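Local coordinates for epsilon (Streptococcus pyogenes, PDB 1GVN), which neutralizes its cognate zeta toxin as the antitoxin of a plasmid-borne toxin-antitoxin system that kills cells which lose the plasmid, at residues Arg24-Asn27 / Tyr28-His32. Sequence-based numbering, arbitrary orientation.
Sequences RVLN and YVLNH
Four successive i to i+4 backbone hydrogen bonds join R24-N27 to Y28-N31 and define the last turns of helix 5-31. The straightest runs from V29 N to V25 O (3.0 Å, N-H...O angle 173°); L30 N reaches L26 O at 2.9 Å. Apolar contacts follow the same spacing: L30 CD1 lies 3.9 Å from both L26 CG and L26 CD1, the two side chains crossing at a slant. The amides of N27 and N31 run side by side, their planes 15° apart. With CG beside its backbone N (chi1 -74°), N31 folds back over N27 O, which N31 N already grips; the 2.6 Å approach of N31 ND2 to N27 O is short, badly angled and doubtful. L26, N27, L30 and N31 pack against the chain of another protein, where a basic side chain bonds N27 OD1. At the helix end, Y28 O, lying in the plane of the H32 ring, accepts from H32 N and H32 ND1 (2.9 Å). H32 ND1 also sits 3.5 Å above the Y28 ring, over its centre, while Y28 OH bonds E43. Because H32 NE2 bonds the E87 carbonyl, both ring nitrogens appear to donate: the imidazole is probably protonated, its rotation likely fixed by this pair of bonds.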
# COMPACT_ATOMS: atom_id res chain seq x y z
N ARG A 24 8.92 2.68 11.28
CA ARG A 24 9.59 1.40 11.13
C ARG A 24 10.27 1.37 9.76
O ARG A 24 11.44 1.02 9.64
CB ARG A 24 8.58 0.25 11.22
CG ARG A 24 9.15 -1.14 10.94
CD ARG A 24 8.06 -2.20 10.97
NE ARG A 24 7.37 -2.20 12.26
CZ ARG A 24 6.04 -2.11 12.40
NH1 ARG A 24 5.26 -2.01 11.34
NH2 ARG A 24 5.51 -2.08 13.61
N VAL A 25 9.51 1.75 8.74
CA VAL A 25 10.04 1.76 7.38
C VAL A 25 11.16 2.78 7.21
O VAL A 25 12.19 2.48 6.61
CB VAL A 25 8.92 2.05 6.36
CG1 VAL A 25 9.49 2.08 4.95
CG2 VAL A 25 7.84 0.98 6.46
N LEU A 26 10.96 3.99 7.73
CA LEU A 26 11.98 5.03 7.62
C LEU A 26 13.27 4.55 8.30
O LEU A 26 14.35 4.66 7.72
CB LEU A 26 11.52 6.33 8.30
CG LEU A 26 12.56 7.45 8.29
CD1 LEU A 26 12.89 7.88 6.85
CD2 LEU A 26 12.03 8.64 9.08
N ASN A 27 13.14 4.02 9.51
CA ASN A 27 14.31 3.53 10.24
C ASN A 27 15.10 2.50 9.45
O ASN A 27 16.33 2.55 9.39
CB ASN A 27 13.91 2.92 11.58
CG ASN A 27 14.09 3.89 12.73
OD1 ASN A 27 15.03 4.68 12.74
ND2 ASN A 27 13.20 3.81 13.72
N TYR A 28 14.39 1.57 8.83
CA TYR A 28 15.02 0.52 8.05
C TYR A 28 15.76 1.10 6.85
O TYR A 28 16.94 0.79 6.62
CB TYR A 28 13.96 -0.48 7.59
CG TYR A 28 14.48 -1.65 6.79
CD1 TYR A 28 14.82 -1.50 5.45
CD2 TYR A 28 14.60 -2.91 7.37
CE1 TYR A 28 15.26 -2.58 4.69
CE2 TYR A 28 15.04 -4.00 6.62
CZ TYR A 28 15.37 -3.83 5.28
OH TYR A 28 15.77 -4.91 4.52
N VAL A 29 15.08 1.95 6.09
CA VAL A 29 15.68 2.57 4.92
C VAL A 29 16.95 3.34 5.29
O VAL A 29 17.97 3.22 4.62
CB VAL A 29 14.68 3.52 4.22
CG1 VAL A 29 15.38 4.38 3.17
CG2 VAL A 29 13.58 2.69 3.56
N LEU A 30 16.88 4.11 6.37
CA LEU A 30 18.05 4.88 6.79
C LEU A 30 19.15 3.97 7.33
O LEU A 30 20.32 4.12 6.98
CB LEU A 30 17.65 5.90 7.86
CG LEU A 30 16.71 7.02 7.38
CD1 LEU A 30 16.38 7.94 8.56
CD2 LEU A 30 17.38 7.81 6.26
N ASN A 31 18.77 3.01 8.17
CA ASN A 31 19.75 2.09 8.74
C ASN A 31 20.47 1.30 7.66
O ASN A 31 21.66 1.02 7.80
CB ASN A 31 19.09 1.15 9.76
CG ASN A 31 18.75 1.86 11.07
OD1 ASN A 31 19.58 2.57 11.64
ND2 ASN A 31 17.53 1.65 11.56
N HIS A 32 19.77 0.93 6.60
CA HIS A 32 20.41 0.17 5.54
C HIS A 32 21.00 1.05 4.45
O HIS A 32 21.46 0.56 3.42
CB HIS A 32 19.43 -0.84 4.93
CG HIS A 32 19.08 -1.95 5.86
ND1 HIS A 32 18.23 -1.79 6.94
CD2 HIS A 32 19.55 -3.22 5.94
CE1 HIS A 32 18.20 -2.90 7.64
NE2 HIS A 32 18.98 -3.79 7.06